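Local coordinates for fructooligosaccharide ABC transporter substrate-binding protein FusA (Streptococcus pneumoniae, PDB 5G5Y), which binds short- and long-chain fructooligosaccharides, with a preference for tetrasaccharides and longer but no binding of sucrose, for import by an ABC transporter, at residues 201-206 with 217-222; 194-199 with 295-300; 225-230 with 461-466. All coordinates share one frame; numbering follows the deposited sequence.

Overall arrangement
The three contacts form one connected patch beside a calcium ion. Contact 1 borders the ion, which is held in part by its Asp-219 and Phe-220. The centre of contact 2 lies about 9 Å from that of contact 1, and Asn-206 ND2 bonds Arg-299 O between them. Contact 3 is centred about 13 Å from contact 1, where Tyr-466 OH reaches Ala-222 O; the nearest side-chain atoms of Trp-463 and the calcium ligand Asp-223 are about 5 Å apart. Contacts 2 and 3, with centres about 17 Å apart, meet through Phe-198 and Tyr-227. Segment 201-206 follows closely on 194-199, joining contacts 1 and 2.

Contact 1: 201-206 with 217-222; sequences FGIGDN and KVDFTA. With CA (calcium ion), chain D.
Asp-205 turns its CG anti to the backbone N (chi1 -166°), while Thr-221 places OG1 between its own N and carbonyl carbon (chi1 55°); carboxylate and hydroxyl meet from there. Thr-221 OG1 donates a short hydrogen bond of 2.5 Å to Asp-205 OD1, arriving on the anti side of that oxygen and 25° out of the carboxylate plane. The same OD1 also bonds His-209 ND1, so a buried acidic oxygen has two polar partners. Threonine suits the place because its carbons pack as well: CB and the methyl CG2 both lie against Gly-204 O, CB at 3.2 Å. Gly-204 has a positive phi, which glycine adopts readily. A water lies 2.8 Å from Gly-204 O and 3.0 Å from Thr-221 O, though it may not donate to both at once. Farther along, Ile-203 CG2 rests 3.7 Å from Asp-219 OD2, the two side chains crossing at about a right angle; OD2 also hydrogen-bonds a residue adjoining the segments. Asp-219 OD1 binds the calcium ion at 2.4 Å, as does Phe-220 O, also at 2.4 Å; three waters, Asp-223 and Asn-224 complete this site, one of two for calcium in FusA. Strand 218-220 pairs antiparallel with strand 210-212, whose Val-211 packs against Ile-203, Asp-219 and Thr-221. Helix 475-492 meets Phe-220 through Leu-475 and Leu-479, while Asn-226 and Tyr-227 of helix 225-239 touch Ile-203 and Asp-205.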
loop_
_atom_site.group_PDB
_atom_site.type_symbol
_atom_site.label_atom_id
_atom_site.label_comp_id
_atom_site.label_asym_id
_atom_site.label_seq_id
_atom_site.Cartn_x
_atom_site.Cartn_y
_atom_site.Cartn_z
ATOM N N PHE A 201 22.917 -5.515 2.834
ATOM C CA PHE A 201 23.619 -6.530 3.613
ATOM C C PHE A 201 23.137 -7.912 3.295
ATOM O O PHE A 201 23.506 -8.893 3.955
ATOM C CB PHE A 201 23.518 -6.184 5.113
ATOM C CG PHE A 201 24.131 -4.851 5.424
ATOM C CD1 PHE A 201 25.494 -4.753 5.658
ATOM C CD2 PHE A 201 23.379 -3.683 5.337
ATOM C CE1 PHE A 201 26.078 -3.499 5.846
ATOM C CE2 PHE A 201 23.956 -2.437 5.503
ATOM C CZ PHE A 201 25.310 -2.353 5.795
ATOM N N GLY A 202 22.319 -8.016 2.250
ATOM C CA GLY A 202 21.700 -9.259 1.903
ATOM C C GLY A 202 20.317 -9.367 2.507
ATOM O O GLY A 202 20.112 -9.023 3.679
ATOM N N ILE A 203 19.364 -9.829 1.678
ATOM C CA ILE A 203 17.991 -10.171 2.110
ATOM C C ILE A 203 17.119 -8.964 2.433
ATOM O O ILE A 203 16.036 -8.768 1.827
ATOM C CB ILE A 203 17.964 -11.185 3.276
ATOM C CG1 ILE A 203 18.737 -12.431 2.853
ATOM C CG2 ILE A 203 16.531 -11.551 3.606
ATOM C CD1 ILE A 203 18.858 -13.523 3.889
ATOM N N GLY A 204 17.544 -8.195 3.425
ATOM C CA GLY A 204 16.874 -6.953 3.743
ATOM C C GLY A 204 15.669 -7.144 4.639
ATOM O O GLY A 204 15.597 -8.110 5.405
ATOM N N ASP A 205 14.738 -6.207 4.549
ATOM C CA ASP A 205 13.644 -6.087 5.518
ATOM C C ASP A 205 12.423 -5.394 4.898
ATOM O O ASP A 205 12.531 -4.671 3.910
ATOM C CB ASP A 205 14.135 -5.308 6.745
ATOM C CG ASP A 205 13.201 -5.421 7.957
ATOM O OD1 ASP A 205 12.489 -6.466 8.085
ATOM O OD2 ASP A 205 13.192 -4.451 8.795
ATOM N N ASN A 206 11.256 -5.597 5.494
ATOM C CA ASN A 206 10.080 -4.818 5.111
ATOM C C ASN A 206 9.163 -4.712 6.313
ATOM O O ASN A 206 9.487 -5.280 7.364
ATOM C CB ASN A 206 9.397 -5.418 3.890
ATOM C CG ASN A 206 8.944 -6.847 4.097
ATOM O OD1 ASN A 206 8.445 -7.219 5.171
ATOM N ND2 ASN A 206 9.056 -7.655 3.051
ATOM N N LYS A 217 10.547 -20.781 0.432
ATOM C CA LYS A 217 10.446 -20.719 1.881
ATOM C C LYS A 217 10.306 -19.301 2.365
ATOM O O LYS A 217 11.074 -18.410 1.991
ATOM C CB LYS A 217 11.638 -21.404 2.547
ATOM C CG LYS A 217 11.726 -22.895 2.186
ATOM C CD LYS A 217 10.381 -23.634 2.264
ATOM C CE LYS A 217 10.581 -25.150 2.322
ATOM N NZ LYS A 217 9.311 -25.873 2.035
ATOM N N VAL A 218 9.330 -19.106 3.234
ATOM C CA VAL A 218 9.079 -17.789 3.804
ATOM C C VAL A 218 10.253 -17.532 4.764
ATOM O O VAL A 218 10.732 -18.457 5.411
ATOM C CB VAL A 218 7.707 -17.687 4.512
ATOM C CG1 VAL A 218 6.557 -18.031 3.569
ATOM C CG2 VAL A 218 7.623 -18.574 5.741
ATOM N N ASP A 219 10.742 -16.313 4.812
ATOM C CA ASP A 219 11.875 -15.945 5.692
ATOM C C ASP A 219 11.534 -14.739 6.553
ATOM O O ASP A 219 11.144 -13.673 6.045
ATOM C CB ASP A 219 13.109 -15.685 4.808
ATOM C CG ASP A 219 14.394 -15.377 5.603
ATOM O OD1 ASP A 219 14.515 -15.767 6.774
ATOM O OD2 ASP A 219 15.311 -14.760 5.027
ATOM N N PHE A 220 11.646 -14.906 7.875
ATOM C CA PHE A 220 11.480 -13.787 8.812
ATOM C C PHE A 220 12.762 -12.974 8.784
ATOM O O PHE A 220 13.837 -13.511 9.023
ATOM C CB PHE A 220 11.168 -14.280 10.214
ATOM C CG PHE A 220 10.781 -13.199 11.162
ATOM C CD1 PHE A 220 9.534 -12.633 11.091
ATOM C CD2 PHE A 220 11.670 -12.780 12.161
ATOM C CE1 PHE A 220 9.151 -11.657 11.997
ATOM C CE2 PHE A 220 11.292 -11.780 13.057
ATOM C CZ PHE A 220 10.029 -11.241 12.960
ATOM N N THR A 221 12.680 -11.711 8.409
ATOM C CA THR A 221 13.885 -10.955 8.138
ATOM C C THR A 221 14.596 -10.474 9.400
ATOM O O THR A 221 15.796 -10.249 9.390
ATOM C CB THR A 221 13.572 -9.744 7.265
ATOM O OG1 THR A 221 12.551 -8.990 7.900
ATOM C CG2 THR A 221 13.107 -10.180 5.878
ATOM N N ALA A 222 13.860 -10.313 10.487
ATOM C CA ALA A 222 14.420 -9.677 11.649
ATOM C C ALA A 222 15.144 -10.605 12.653
ATOM O O ALA A 222 15.515 -10.144 13.723
ATOM C CB ALA A 222 13.348 -8.850 12.322
HETATM CA CA CA D . 15.116 -15.514 9.116
HETATM O O HOH W 1 17.303 -9.869 6.777
HETATM O O HOH W 2 13.060 -17.070 9.298
HETATM O O HOH W 3 16.250 -17.219 8.014
HETATM O O HOH W 4 16.273 -17.427 10.194
#

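Contact 2: 194-199 with 295-300; sequences FKFLFA and KHVART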
loop_
_atom_site.group_PDB
_atom_site.type_symbol
_atom_site.label_atom_id
_atom_site.label_comp_id
_atom_site.label_asym_id
_atom_site.label_seq_id
_atom_site.Cartn_x
_atom_site.Cartn_y
_atom_site.Cartn_z
ATOM N N PHE A 194 14.073 3.710 7.634
ATOM C CA PHE A 194 15.329 3.436 6.968
ATOM C C PHE A 194 15.511 1.998 6.457
ATOM O O PHE A 194 16.542 1.706 5.853
ATOM C CB PHE A 194 16.561 3.801 7.877
ATOM C CG PHE A 194 16.599 3.072 9.193
ATOM C CD1 PHE A 194 16.980 1.741 9.272
ATOM C CD2 PHE A 194 16.188 3.703 10.357
ATOM C CE1 PHE A 194 16.970 1.072 10.492
ATOM C CE2 PHE A 194 16.186 3.026 11.572
ATOM C CZ PHE A 194 16.599 1.719 11.640
ATOM N N LYS A 195 14.566 1.094 6.739
ATOM C CA LYS A 195 14.798 -0.356 6.563
ATOM C C LYS A 195 15.122 -0.748 5.098
ATOM O O LYS A 195 15.775 -1.782 4.861
ATOM C CB LYS A 195 13.666 -1.216 7.164
ATOM C CG LYS A 195 12.334 -1.125 6.409
ATOM C CD LYS A 195 11.297 -2.145 6.880
ATOM C CE LYS A 195 10.997 -2.096 8.379
ATOM N NZ LYS A 195 10.252 -0.847 8.727
ATOM N N PHE A 196 14.724 0.082 4.126
ATOM C CA PHE A 196 15.179 -0.069 2.733
ATOM C C PHE A 196 16.693 -0.387 2.575
ATOM O O PHE A 196 17.115 -1.192 1.705
ATOM C CB PHE A 196 14.800 1.197 1.922
ATOM C CG PHE A 196 15.285 1.168 0.518
ATOM C CD1 PHE A 196 14.609 0.415 -0.446
ATOM C CD2 PHE A 196 16.447 1.812 0.175
ATOM C CE1 PHE A 196 15.073 0.338 -1.748
ATOM C CE2 PHE A 196 16.928 1.732 -1.131
ATOM C CZ PHE A 196 16.236 0.991 -2.086
ATOM N N LEU A 197 17.524 0.215 3.419
ATOM C CA LEU A 197 18.983 0.060 3.285
ATOM C C LEU A 197 19.479 -1.314 3.741
ATOM O O LEU A 197 20.602 -1.689 3.411
ATOM C CB LEU A 197 19.746 1.132 4.080
ATOM C CG LEU A 197 19.657 2.574 3.535
ATOM C CD1 LEU A 197 20.553 3.501 4.350
ATOM C CD2 LEU A 197 20.021 2.666 2.054
ATOM N N PHE A 198 18.680 -2.056 4.504
ATOM C CA PHE A 198 19.148 -3.349 5.037
ATOM C C PHE A 198 19.534 -4.352 3.957
ATOM O O PHE A 198 20.408 -5.201 4.200
ATOM C CB PHE A 198 18.118 -3.960 6.006
ATOM C CG PHE A 198 18.238 -3.417 7.419
ATOM C CD1 PHE A 198 18.631 -2.085 7.668
ATOM C CD2 PHE A 198 17.984 -4.239 8.508
ATOM C CE1 PHE A 198 18.745 -1.602 8.974
ATOM C CE2 PHE A 198 18.097 -3.765 9.811
ATOM C CZ PHE A 198 18.475 -2.442 10.046
ATOM N N ALA A 199 18.876 -4.262 2.805
ATOM C CA ALA A 199 19.110 -5.148 1.675
ATOM C C ALA A 199 20.528 -5.029 1.094
ATOM O O ALA A 199 21.022 -5.979 0.467
ATOM C CB ALA A 199 18.055 -4.922 0.590
ATOM N N LYS A 295 24.408 -5.981 -4.411
ATOM C CA LYS A 295 23.258 -5.088 -4.322
ATOM C C LYS A 295 21.970 -5.906 -4.318
ATOM O O LYS A 295 21.876 -6.962 -4.987
ATOM C CB LYS A 295 23.204 -4.156 -5.514
ATOM C CG LYS A 295 24.315 -3.134 -5.567
ATOM C CD LYS A 295 24.198 -2.389 -6.862
ATOM C CE LYS A 295 25.373 -1.495 -7.144
ATOM N NZ LYS A 295 25.041 -0.624 -8.312
ATOM N N HIS A 296 21.001 -5.425 -3.568
ATOM C CA HIS A 296 19.712 -6.123 -3.426
ATOM C C HIS A 296 18.659 -5.120 -3.009
ATOM O O HIS A 296 18.945 -4.163 -2.290
ATOM C CB HIS A 296 19.798 -7.260 -2.390
ATOM C CG HIS A 296 18.589 -8.129 -2.343
ATOM N ND1 HIS A 296 18.223 -8.921 -3.404
ATOM C CD2 HIS A 296 17.644 -8.323 -1.381
ATOM C CE1 HIS A 296 17.138 -9.610 -3.094
ATOM N NE2 HIS A 296 16.742 -9.236 -1.881
ATOM N N VAL A 297 17.437 -5.335 -3.482
ATOM C CA VAL A 297 16.241 -4.682 -2.973
ATOM C C VAL A 297 15.266 -5.752 -2.499
ATOM O O VAL A 297 14.899 -6.657 -3.280
ATOM C CB VAL A 297 15.571 -3.830 -4.061
ATOM C CG1 VAL A 297 14.286 -3.205 -3.559
ATOM C CG2 VAL A 297 16.529 -2.726 -4.503
ATOM N N ALA A 298 14.831 -5.621 -1.245
ATOM C CA ALA A 298 13.823 -6.515 -0.676
ATOM C C ALA A 298 12.469 -5.999 -1.165
ATOM O O ALA A 298 12.193 -4.778 -1.176
ATOM C CB ALA A 298 13.879 -6.498 0.808
ATOM N N ARG A 299 11.636 -6.920 -1.629
ATOM C CA ARG A 299 10.283 -6.544 -2.025
ATOM C C ARG A 299 9.409 -6.424 -0.788
ATOM O O ARG A 299 9.487 -7.263 0.140
ATOM C CB ARG A 299 9.720 -7.585 -2.945
ATOM C CG ARG A 299 10.454 -7.636 -4.236
ATOM C CD ARG A 299 9.980 -8.788 -5.103
ATOM N NE ARG A 299 8.620 -8.577 -5.553
ATOM C CZ ARG A 299 7.922 -9.410 -6.322
ATOM N NH1 ARG A 299 8.400 -10.586 -6.764
ATOM N NH2 ARG A 299 6.683 -9.058 -6.662
ATOM N N THR A 300 8.597 -5.381 -0.745
ATOM C CA THR A 300 7.515 -5.336 0.256
ATOM C C THR A 300 6.462 -6.379 -0.157
ATOM O O THR A 300 6.553 -6.952 -1.257
ATOM C CB THR A 300 6.740 -3.981 0.308
ATOM O OG1 THR A 300 5.938 -3.835 -0.878
ATOM C CG2 THR A 300 7.683 -2.816 0.468
HETATM O O HOH W 5 15.290 -3.074 0.337
HETATM O O HOH W 6 18.958 -1.669 -0.758
#
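His-296 and Ala-199 bring their backbones together where a 3-10 turn meets an extended loop, within a solute-binding protein of family 1. The turn's i-to-i+3 bonding is seen in the bond from Phe-198 N to Lys-195 O, and its last residue here, Ala-199, directs its CB toward the loop. At His-296 the packing is tight: Ala-199 CB stands 3.1 Å from His-296 O, an approach suited to a side chain no larger than methyl. The imidazole, its CG anti to the backbone N (chi1 -172°), brings CD2 obliquely to 4.0 Å from Ala-199 CB. His-296 CB also packs 3.4 Å from Ala-199 O. A water sits 2.9 Å from His-296 O, within bonding distance of Phe-196 O as well, though whether it donates to both is undecided; it lies over one face of the Phe-196 ring toward its rim. Val-297 comes next. Its CG1 meets Phe-196 CE1 at 4.1 Å, an apolar touch for which a branched side chain and a large ring are well matched; Val-287 packs on the same valine, and the Val-297 backbone bonds that of Tyr-415. Ala-298 then adds its small methyl beside that of Ala-199. The turn and loop share no direct hydrogen bond, but here a water bridges them, accepting from Ala-298 N at 3.0 Å and donating to Phe-196 O, also at 3.0 Å. Following it, Arg-299 links the loop to segment 201-206, its carbonyl O accepting from Asn-206 ND2.

Contact 3: 225-230 with 461-466; sequences DNYKEG and TEWDDY
Lys-228 lies over one face of the Trp-463 indole, the centre of a helix-helix packing between helices 225-239 and 459-472, whose short segments run roughly antiparallel, at 140° between their directions. Lys-228 CB makes a CH-pi contact, 3.8 Å from the centroid of the six-membered ring and only 4° off its normal. The chain then continues across the indole, CD above CG of Trp-463, and bends at chi3 (84°), which sets CE; NZ ends 4.6 Å from the centroid of the five-membered ring in an off-centre cation-pi interaction. Lysine suits this place because its methylenes can lie on the indole while its ammonium stays near CD1. Tyr-466, three residues on in the same helix as Trp-463, packs CD2 against the opposite face. Tyr-227 comes to the indole's edge, CD1 3.8 Å from Trp-463 CH2. The indole N-H is satisfied through water: Trp-463 NE1 donates to it at 2.9 Å, and it donates in turn to Asp-225 OD1 at 2.6 Å. Outside this first shell, Trp-453 meets Tyr-466 edge-to-face, as Phe-198 does Tyr-227, and Ile-446 of helix 429-455 touches both tyrosines. The junction lies beside the calcium site, Trp-463 near Asp-223 and Tyr-227 near Asn-224. The Tyr-466 hydroxyl bonds Ala-222 O, and a water at 2.8 Å from Tyr-227 OH donates to Tyr-466 OH at 3.0 Å.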
loop_
_atom_site.group_PDB
_atom_site.type_symbol
_atom_site.label_atom_id
_atom_site.label_comp_id
_atom_site.label_asym_id
_atom_site.label_seq_id
_atom_site.Cartn_x
_atom_site.Cartn_y
_atom_site.Cartn_z
ATOM N N ASP A 225 21.274 -12.934 10.383
ATOM C CA ASP A 225 22.585 -12.274 10.541
ATOM C C ASP A 225 22.678 -11.001 9.693
ATOM O O ASP A 225 23.322 -10.040 10.096
ATOM C CB ASP A 225 23.705 -13.217 10.150
ATOM C CG ASP A 225 23.847 -14.392 11.115
ATOM O OD1 ASP A 225 23.185 -14.403 12.187
ATOM O OD2 ASP A 225 24.652 -15.289 10.792
ATOM N N ASN A 226 22.027 -11.006 8.528
ATOM C CA ASN A 226 22.026 -9.834 7.609
ATOM C C ASN A 226 21.391 -8.623 8.233
ATOM O O ASN A 226 21.817 -7.516 8.009
ATOM C CB ASN A 226 21.284 -10.141 6.296
ATOM C CG ASN A 226 21.645 -11.491 5.732
ATOM O OD1 ASN A 226 21.265 -12.516 6.324
ATOM N ND2 ASN A 226 22.438 -11.531 4.642
ATOM N N TYR A 227 20.327 -8.859 8.997
ATOM C CA TYR A 227 19.599 -7.810 9.656
ATOM C C TYR A 227 20.456 -7.190 10.767
ATOM O O TYR A 227 20.450 -5.986 10.936
ATOM C CB TYR A 227 18.336 -8.384 10.245
ATOM C CG TYR A 227 17.422 -7.445 10.954
ATOM C CD1 TYR A 227 17.605 -7.184 12.290
ATOM C CD2 TYR A 227 16.304 -6.877 10.309
ATOM C CE1 TYR A 227 16.718 -6.384 12.982
ATOM C CE2 TYR A 227 15.429 -6.028 11.000
ATOM C CZ TYR A 227 15.645 -5.804 12.338
ATOM O OH TYR A 227 14.788 -4.989 13.060
ATOM N N LYS A 228 21.149 -8.045 11.518
ATOM C CA LYS A 228 22.114 -7.596 12.532
ATOM C C LYS A 228 23.176 -6.676 11.897
ATOM O O LYS A 228 23.464 -5.623 12.456
ATOM C CB LYS A 228 22.729 -8.789 13.268
ATOM C CG LYS A 228 23.883 -8.408 14.177
ATOM C CD LYS A 228 24.271 -9.527 15.115
ATOM C CE LYS A 228 25.203 -10.511 14.480
ATOM N NZ LYS A 228 25.885 -11.278 15.569
ATOM N N GLU A 229 23.718 -7.060 10.735
ATOM C CA GLU A 229 24.683 -6.218 10.030
ATOM C C GLU A 229 24.089 -4.874 9.614
ATOM O O GLU A 229 24.780 -3.863 9.676
ATOM C CB GLU A 229 25.338 -6.956 8.828
ATOM C CG GLU A 229 26.108 -8.207 9.222
ATOM C CD GLU A 229 27.230 -7.934 10.229
ATOM O OE1 GLU A 229 27.998 -6.967 10.031
ATOM O OE2 GLU A 229 27.298 -8.649 11.241
ATOM N N GLY A 230 22.828 -4.861 9.167
ATOM C CA GLY A 230 22.123 -3.635 8.871
ATOM C C GLY A 230 22.013 -2.738 10.077
ATOM O O GLY A 230 22.255 -1.535 10.013
ATOM N N THR A 461 26.120 -8.605 21.909
ATOM C CA THR A 461 25.905 -9.404 23.111
ATOM C C THR A 461 24.444 -9.785 23.324
ATOM O O THR A 461 24.151 -10.843 23.888
ATOM C CB THR A 461 26.524 -8.701 24.345
ATOM O OG1 THR A 461 27.917 -8.547 24.070
ATOM C CG2 THR A 461 26.368 -9.530 25.590
ATOM N N GLU A 462 23.532 -8.949 22.835
ATOM C CA GLU A 462 22.116 -9.104 23.098
ATOM C C GLU A 462 21.393 -9.925 22.020
ATOM O O GLU A 462 20.242 -10.323 22.239
ATOM C CB GLU A 462 21.459 -7.716 23.175
ATOM C CG GLU A 462 21.899 -6.919 24.386
ATOM C CD GLU A 462 21.191 -5.581 24.553
ATOM O OE1 GLU A 462 20.182 -5.302 23.841
ATOM O OE2 GLU A 462 21.624 -4.834 25.467
ATOM N N TRP A 463 22.065 -10.155 20.890
ATOM C CA TRP A 463 21.427 -10.772 19.716
ATOM C C TRP A 463 20.830 -12.148 19.997
ATOM O O TRP A 463 19.655 -12.396 19.669
ATOM C CB TRP A 463 22.403 -10.798 18.538
ATOM C CG TRP A 463 21.837 -11.367 17.254
ATOM C CD1 TRP A 463 22.127 -12.572 16.697
ATOM C CD2 TRP A 463 20.910 -10.723 16.377
ATOM N NE1 TRP A 463 21.421 -12.727 15.516
ATOM C CE2 TRP A 463 20.671 -11.603 15.301
ATOM C CE3 TRP A 463 20.254 -9.475 16.397
ATOM C CZ2 TRP A 463 19.803 -11.282 14.258
ATOM C CZ3 TRP A 463 19.407 -9.151 15.358
ATOM C CH2 TRP A 463 19.189 -10.053 14.298
ATOM N N ASP A 464 21.615 -13.033 20.610
ATOM C CA ASP A 464 21.157 -14.416 20.855
ATOM C C ASP A 464 19.940 -14.451 21.785
ATOM O O ASP A 464 18.952 -15.160 21.492
ATOM C CB ASP A 464 22.291 -15.331 21.365
ATOM C CG ASP A 464 23.240 -15.783 20.262
ATOM O OD1 ASP A 464 22.997 -15.517 19.055
ATOM O OD2 ASP A 464 24.254 -16.432 20.603
ATOM N N ASP A 465 19.948 -13.651 22.849
ATOM C CA ASP A 465 18.764 -13.625 23.743
ATOM C C ASP A 465 17.522 -13.024 23.062
ATOM O O ASP A 465 16.387 -13.384 23.370
ATOM C CB ASP A 465 19.012 -12.835 25.027
ATOM C CG ASP A 465 19.873 -13.592 26.044
ATOM O OD1 ASP A 465 20.118 -14.787 25.887
ATOM O OD2 ASP A 465 20.303 -12.960 27.023
ATOM N N TYR A 466 17.749 -12.061 22.177
ATOM C CA TYR A 466 16.659 -11.458 21.416
ATOM C C TYR A 466 15.967 -12.487 20.557
ATOM O O TYR A 466 14.758 -12.539 20.545
ATOM C CB TYR A 466 17.192 -10.309 20.576
ATOM C CG TYR A 466 16.448 -9.922 19.302
ATOM C CD1 TYR A 466 15.378 -9.029 19.345
ATOM C CD2 TYR A 466 16.897 -10.358 18.050
ATOM C CE1 TYR A 466 14.716 -8.609 18.176
ATOM C CE2 TYR A 466 16.257 -9.947 16.883
ATOM C CZ TYR A 466 15.177 -9.072 16.946
ATOM O OH TYR A 466 14.587 -8.634 15.809
HETATM O O HOH W 7 20.901 -14.685 13.399
HETATM O O HOH W 8 14.956 -5.691 15.729
#